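Neuraminidase (Influenza A virus, PDB 4FVK) forms a tetrameric, neuraminidase-like surface glycoprotein of bat influenza A virus and may remove terminal sialic acid residues from viral and cellular glycoconjugates. Local coordinates at residues Arg45-Ser50 / Gln357-Phe362; Cys56-Ile61 / Tyr83-Gly88. All blocks are in the same frame, centred on the assembly; numbering follows the deposited sequence.

Interaction 1: residues Arg45-Ser50 / Gln357-Phe362. With ZN (zinc ion), chain E.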
loop_
_atom_site.group_PDB
_atom_site.type_symbol
_atom_site.label_atom_id
_atom_site.label_comp_id
_atom_site.label_asym_id
_atom_site.label_seq_id
_atom_site.Cartn_x
_atom_site.Cartn_y
_atom_site.Cartn_z
ATOM N N ARG A 45 22.885 -3.631 -1.639
ATOM C CA ARG A 45 24.124 -3.603 -2.428
ATOM C C ARG A 45 23.798 -4.290 -3.746
ATOM O O ARG A 45 22.757 -4.938 -3.856
ATOM C CB ARG A 45 25.258 -4.329 -1.697
ATOM C CG ARG A 45 24.901 -5.779 -1.339
ATOM C CD ARG A 45 26.074 -6.546 -0.724
ATOM N NE ARG A 45 26.621 -5.871 0.452
ATOM C CZ ARG A 45 27.057 -6.499 1.542
ATOM N NH1 ARG A 45 27.005 -7.832 1.605
ATOM N NH2 ARG A 45 27.528 -5.793 2.570
ATOM N N ARG A 46 24.655 -4.134 -4.748
ATOM C CA ARG A 46 24.439 -4.794 -6.029
ATOM C C ARG A 46 23.048 -4.477 -6.587
ATOM O O ARG A 46 22.388 -5.307 -7.194
ATOM C CB ARG A 46 24.718 -6.304 -5.898
ATOM C CG ARG A 46 26.076 -6.553 -5.196
ATOM C CD ARG A 46 26.634 -7.967 -5.353
ATOM N NE ARG A 46 26.031 -8.925 -4.428
ATOM C CZ ARG A 46 26.532 -9.263 -3.235
ATOM N NH1 ARG A 46 27.657 -8.715 -2.784
ATOM N NH2 ARG A 46 25.901 -10.164 -2.494
ATOM N N ALA A 47 22.638 -3.233 -6.390
ATOM C CA ALA A 47 21.384 -2.732 -6.907
ATOM C C ALA A 47 21.533 -2.295 -8.363
ATOM O O ALA A 47 22.606 -1.846 -8.783
ATOM C CB ALA A 47 20.913 -1.566 -6.041
ATOM N N TYR A 48 20.449 -2.404 -9.119
ATOM C CA TYR A 48 20.393 -1.882 -10.493
ATOM C C TYR A 48 18.935 -1.559 -10.780
ATOM O O TYR A 48 18.067 -1.891 -9.973
ATOM C CB TYR A 48 20.937 -2.917 -11.506
ATOM C CG TYR A 48 20.283 -4.280 -11.384
ATOM C CD1 TYR A 48 19.187 -4.616 -12.166
ATOM C CD2 TYR A 48 20.747 -5.209 -10.475
ATOM C CE1 TYR A 48 18.574 -5.861 -12.051
ATOM C CE2 TYR A 48 20.153 -6.450 -10.354
ATOM C CZ TYR A 48 19.071 -6.771 -11.144
ATOM O OH TYR A 48 18.488 -8.010 -11.016
ATOM N N VAL A 49 18.637 -0.890 -11.889
ATOM C CA VAL A 49 17.224 -0.663 -12.189
ATOM C C VAL A 49 16.778 -1.354 -13.451
ATOM O O VAL A 49 17.574 -1.649 -14.309
ATOM C CB VAL A 49 16.789 0.850 -12.108
ATOM C CG1 VAL A 49 17.871 1.709 -11.517
ATOM C CG2 VAL A 49 16.251 1.364 -13.416
ATOM N N SER A 50 15.506 -1.694 -13.536
ATOM C CA SER A 50 14.987 -2.283 -14.755
ATOM C C SER A 50 13.536 -1.951 -14.739
ATOM O O SER A 50 12.991 -1.769 -13.649
ATOM C CB SER A 50 15.186 -3.797 -14.761
ATOM O OG SER A 50 14.868 -4.308 -16.039
ATOM N N GLN A 357 25.072 2.832 -0.062
ATOM C CA GLN A 357 24.948 3.144 -1.493
ATOM C C GLN A 357 23.492 3.405 -1.774
ATOM O O GLN A 357 22.643 2.628 -1.348
ATOM C CB GLN A 357 25.303 1.928 -2.372
ATOM C CG GLN A 357 26.700 1.365 -2.266
ATOM C CD GLN A 357 26.936 0.583 -1.015
ATOM O OE1 GLN A 357 26.156 -0.317 -0.652
ATOM N NE2 GLN A 357 28.032 0.906 -0.334
ATOM N N GLU A 358 23.197 4.468 -2.511
ATOM C CA GLU A 358 21.839 4.723 -2.983
ATOM C C GLU A 358 21.903 5.029 -4.465
ATOM O O GLU A 358 22.789 5.771 -4.911
ATOM C CB GLU A 358 21.193 5.887 -2.228
ATOM C CG GLU A 358 20.599 5.526 -0.868
ATOM C CD GLU A 358 19.420 4.534 -0.958
ATOM O OE1 GLU A 358 19.197 3.778 0.006
ATOM O OE2 GLU A 358 18.699 4.539 -1.978
ATOM N N LEU A 359 20.970 4.488 -5.234
ATOM C CA LEU A 359 20.965 4.723 -6.681
ATOM C C LEU A 359 20.378 6.066 -7.103
ATOM O O LEU A 359 19.315 6.461 -6.642
ATOM C CB LEU A 359 20.189 3.611 -7.398
ATOM C CG LEU A 359 20.719 2.172 -7.290
ATOM C CD1 LEU A 359 19.896 1.269 -8.173
ATOM C CD2 LEU A 359 22.205 2.118 -7.715
ATOM N N SER A 360 21.081 6.755 -8.000
ATOM C CA SER A 360 20.483 7.825 -8.769
ATOM C C SER A 360 20.325 7.331 -10.204
ATOM O O SER A 360 21.025 6.411 -10.638
ATOM C CB SER A 360 21.366 9.074 -8.753
ATOM O OG SER A 360 22.568 8.793 -9.457
ATOM N N THR A 361 19.389 7.923 -10.932
ATOM C CA THR A 361 19.197 7.571 -12.335
ATOM C C THR A 361 19.277 8.816 -13.204
ATOM O O THR A 361 18.734 9.863 -12.843
ATOM C CB THR A 361 17.865 6.859 -12.580
ATOM O OG1 THR A 361 16.762 7.714 -12.202
ATOM C CG2 THR A 361 17.805 5.542 -11.784
ATOM N N PHE A 362 19.961 8.694 -14.340
ATOM C CA PHE A 362 20.122 9.780 -15.301
ATOM C C PHE A 362 19.672 9.283 -16.668
ATOM O O PHE A 362 19.937 8.147 -17.018
ATOM C CB PHE A 362 21.592 10.188 -15.385
ATOM C CG PHE A 362 22.080 11.002 -14.215
ATOM C CD1 PHE A 362 22.395 10.397 -13.000
ATOM C CD2 PHE A 362 22.233 12.371 -14.332
ATOM C CE1 PHE A 362 22.851 11.156 -11.926
ATOM C CE2 PHE A 362 22.691 13.141 -13.267
ATOM C CZ PHE A 362 23.003 12.543 -12.070
HETATM ZN ZN ZN E . 17.606 2.625 -0.202
HETATM O O HOH W 1 17.589 1.512 -1.978
HETATM O O HOH W 2 16.103 4.004 0.182
HETATM O O HOH W 3 18.437 1.813 1.480
#

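Interaction 2: residues Cys56-Ile61 / Tyr83-Gly88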
loop_
_atom_site.group_PDB
_atom_site.type_symbol
_atom_site.label_atom_id
_atom_site.label_comp_id
_atom_site.label_asym_id
_atom_site.label_seq_id
_atom_site.Cartn_x
_atom_site.Cartn_y
_atom_site.Cartn_z
ATOM N N CYS A 56 9.476 1.816 -13.416
ATOM C CA CYS A 56 10.806 1.261 -13.226
ATOM C C CYS A 56 10.987 0.805 -11.788
ATOM O O CYS A 56 10.338 1.310 -10.905
ATOM C CB CYS A 56 11.874 2.293 -13.619
ATOM S SG CYS A 56 11.906 2.615 -15.411
ATOM N N PHE A 57 11.870 -0.152 -11.569
ATOM C CA PHE A 57 12.086 -0.730 -10.247
ATOM C C PHE A 57 13.572 -0.814 -9.969
ATOM O O PHE A 57 14.377 -0.956 -10.887
ATOM C CB PHE A 57 11.436 -2.112 -10.169
ATOM C CG PHE A 57 9.949 -2.076 -10.399
ATOM C CD1 PHE A 57 9.078 -1.868 -9.340
ATOM C CD2 PHE A 57 9.424 -2.162 -11.687
ATOM C CE1 PHE A 57 7.700 -1.787 -9.555
ATOM C CE2 PHE A 57 8.057 -2.096 -11.908
ATOM C CZ PHE A 57 7.190 -1.900 -10.837
ATOM N N LYS A 58 13.925 -0.666 -8.701
ATOM C CA LYS A 58 15.245 -0.997 -8.213
ATOM C C LYS A 58 15.237 -2.468 -7.766
ATOM O O LYS A 58 14.368 -2.878 -6.998
ATOM C CB LYS A 58 15.598 -0.097 -7.019
ATOM C CG LYS A 58 15.502 1.413 -7.329
ATOM C CD LYS A 58 15.848 2.286 -6.111
ATOM C CE LYS A 58 14.723 2.325 -5.084
ATOM N NZ LYS A 58 14.996 3.236 -3.924
ATOM N N PHE A 59 16.186 -3.237 -8.278
ATOM C CA PHE A 59 16.435 -4.615 -7.871
ATOM C C PHE A 59 17.701 -4.648 -7.034
ATOM O O PHE A 59 18.692 -4.014 -7.395
ATOM C CB PHE A 59 16.580 -5.505 -9.120
ATOM C CG PHE A 59 15.254 -5.763 -9.833
ATOM C CD1 PHE A 59 14.727 -4.835 -10.718
ATOM C CD2 PHE A 59 14.527 -6.915 -9.577
ATOM C CE1 PHE A 59 13.533 -5.072 -11.373
ATOM C CE2 PHE A 59 13.328 -7.162 -10.231
ATOM C CZ PHE A 59 12.828 -6.238 -11.118
ATOM N N PHE A 60 17.701 -5.373 -5.925
ATOM C CA PHE A 60 18.865 -5.322 -5.048
ATOM C C PHE A 60 18.978 -6.501 -4.100
ATOM O O PHE A 60 17.988 -7.157 -3.806
ATOM C CB PHE A 60 18.866 -4.025 -4.228
ATOM C CG PHE A 60 17.659 -3.861 -3.308
ATOM C CD1 PHE A 60 16.471 -3.341 -3.783
ATOM C CD2 PHE A 60 17.733 -4.200 -1.970
ATOM C CE1 PHE A 60 15.386 -3.163 -2.937
ATOM C CE2 PHE A 60 16.652 -4.006 -1.108
ATOM C CZ PHE A 60 15.475 -3.493 -1.596
ATOM N N ILE A 61 20.207 -6.763 -3.654
ATOM C CA ILE A 61 20.474 -7.712 -2.592
ATOM C C ILE A 61 20.428 -6.979 -1.240
ATOM O O ILE A 61 21.153 -6.025 -1.021
ATOM C CB ILE A 61 21.873 -8.383 -2.774
ATOM C CG1 ILE A 61 22.069 -8.903 -4.210
ATOM C CG2 ILE A 61 22.079 -9.526 -1.777
ATOM C CD1 ILE A 61 20.967 -9.874 -4.711
ATOM N N TYR A 83 15.559 -8.343 -3.628
ATOM C CA TYR A 83 14.319 -7.616 -3.407
ATOM C C TYR A 83 14.051 -6.660 -4.559
ATOM O O TYR A 83 14.926 -6.386 -5.368
ATOM C CB TYR A 83 14.429 -6.789 -2.135
ATOM C CG TYR A 83 14.376 -7.550 -0.833
ATOM C CD1 TYR A 83 13.243 -7.498 -0.037
ATOM C CD2 TYR A 83 15.465 -8.284 -0.377
ATOM C CE1 TYR A 83 13.188 -8.129 1.149
ATOM C CE2 TYR A 83 15.407 -8.960 0.838
ATOM C CZ TYR A 83 14.260 -8.870 1.592
ATOM O OH TYR A 83 14.154 -9.504 2.807
ATOM N N LYS A 84 12.836 -6.132 -4.598
ATOM C CA LYS A 84 12.415 -5.177 -5.623
ATOM C C LYS A 84 11.608 -4.053 -4.940
ATOM O O LYS A 84 10.820 -4.322 -4.033
ATOM C CB LYS A 84 11.542 -5.919 -6.632
ATOM C CG LYS A 84 10.704 -5.079 -7.569
ATOM C CD LYS A 84 10.021 -6.016 -8.571
ATOM C CE LYS A 84 8.717 -5.456 -9.091
ATOM N NZ LYS A 84 8.262 -6.187 -10.305
ATOM N N THR A 85 11.827 -2.816 -5.374
ATOM C CA THR A 85 11.163 -1.612 -4.849
ATOM C C THR A 85 10.916 -0.658 -6.027
ATOM O O THR A 85 11.773 -0.538 -6.886
ATOM C CB THR A 85 12.092 -0.876 -3.840
ATOM O OG1 THR A 85 12.471 -1.777 -2.795
ATOM C CG2 THR A 85 11.440 0.375 -3.225
ATOM N N PRO A 86 9.758 0.038 -6.064
ATOM C CA PRO A 86 9.540 1.039 -7.127
ATOM C C PRO A 86 10.593 2.165 -7.069
ATOM O O PRO A 86 11.034 2.477 -5.961
ATOM C CB PRO A 86 8.141 1.584 -6.827
ATOM C CG PRO A 86 7.480 0.512 -6.003
ATOM C CD PRO A 86 8.568 -0.160 -5.219
ATOM N N ILE A 87 11.021 2.724 -8.207
ATOM C CA ILE A 87 12.118 3.724 -8.168
ATOM C C ILE A 87 11.772 4.888 -7.276
ATOM O O ILE A 87 12.636 5.414 -6.593
ATOM C CB ILE A 87 12.466 4.423 -9.525
ATOM C CG1 ILE A 87 11.454 4.105 -10.611
ATOM C CG2 ILE A 87 13.928 4.217 -9.912
ATOM C CD1 ILE A 87 10.391 5.126 -10.695
ATOM N N GLY A 88 10.502 5.285 -7.295
ATOM C CA GLY A 88 10.060 6.438 -6.538
ATOM C C GLY A 88 9.859 6.247 -5.042
ATOM O O GLY A 88 9.437 7.195 -4.368
HETATM O O HOH W 4 15.288 5.402 -5.476
#

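Interaction 1: residues Arg45-Ser50 / Gln357-Phe362
At the seam between two blades of the six-bladed beta-propeller, Ala47 and Val49 pack against Leu359 and Thr361. Strands 47-50 and 357-362 belong to different sheets; their axes stay 8.0 Å apart and diverge by 28°, too far for backbone pairing, so side chains bridge the gap. Leu359 is the wedge. With CG beside its backbone N (chi1 -62°) and the chain extended beyond it (chi2 -174°), CD1 is carried forward to lie 3.7 Å from Ala47 CB and 3.9 Å from Val49 CG1. Alanine suits the spot facing this branch because its single methyl leaves space for a leucine. Farther along, Val49 CG1 meets Thr361 CG2 at 3.8 Å. This threonine serves two environments: its methyl joins the apolar seam, while OG1 hydrogen-bonds Thr27 and His28. On the reverse side of strand 357-362, Glu358 turns away from the seam and binds a zinc ion through OE1 at 2.0 Å. Its other oxygen, OE2, accepts a 3.2 Å hydrogen bond from one of the zinc-bound waters, which should help fix the carboxylate's rotation. Ser91 belongs to the same zinc site. The chemistry is thus split by face: dispersion and burial of methyl groups join the blades, with no hydrogen bond between the strands, whereas the charged residue of strand 357-362 is used for metal binding behind them.

Interaction 2: residues Cys56-Ile61 / Tyr83-Gly88
The phenyl ring of Phe60 lies against Tyr83, with Tyr83 CB over one ring face, 3.5 Å from Phe60 CZ, in an antiparallel strand pair of a propeller blade. Phe60 CG sits between its own backbone N and carbonyl carbon (chi1 61°), which swings the ring across its neighbour. The two aromatic planes are nearly parallel, at 16°, but so offset that little of one ring lies over the other. Tyr83 also packs on Phe31 of a neighbouring subunit. On the other face of the sheet, the long Lys84 runs beside Phe59 and over Phe57: aliphatic CD touches Phe59 CZ at 3.8 Å, and NZ stands 4.2 Å from the Phe57 ring centroid, almost on its normal, as a cation-pi contact. Lysine fits here because its methylenes pack on rings while its charge meets pi density. Between the faces, backbone bonds pair Lys58 with Thr85 and Phe60 with Tyr83 in both directions; Tyr83 N to Phe60 O is the shortest at 2.7 Å. Pro86 faces Phe57 in a non-hydrogen-bonded pair, so its lack of an N-H costs no bond here; next, Ile87 N reaches Cys56 O. At the polar edge Lys58 NZ hydrogen-bonds Ser89 O and donates to a water 2.7 Å away, which in turn donates to Ile87 O at 2.9 Å.

Overall arrangement
The centres of interactions 1 and 2 lie 8 Å apart, and strands 47-51 and 56-67, consecutive in the chain, join them edge to edge in one antiparallel sheet through backbone bonds such as those of Ser50 with Phe57 and Tyr48 with Phe59. Interaction 2 is local, holding that sheet together across 22 residues. Interaction 1 spans 307 residues and brings strand 355-365, near the C-terminal end, against the early blade, helping to bring the two ends of the propeller ring together. Lys58 of interaction 2 comes within about 4 Å of Glu358, side chain to side chain, so the two contacts meet again beside the zinc ion. Gly88 bonds through its backbone to another subunit, carrying the arrangement into the tetramer.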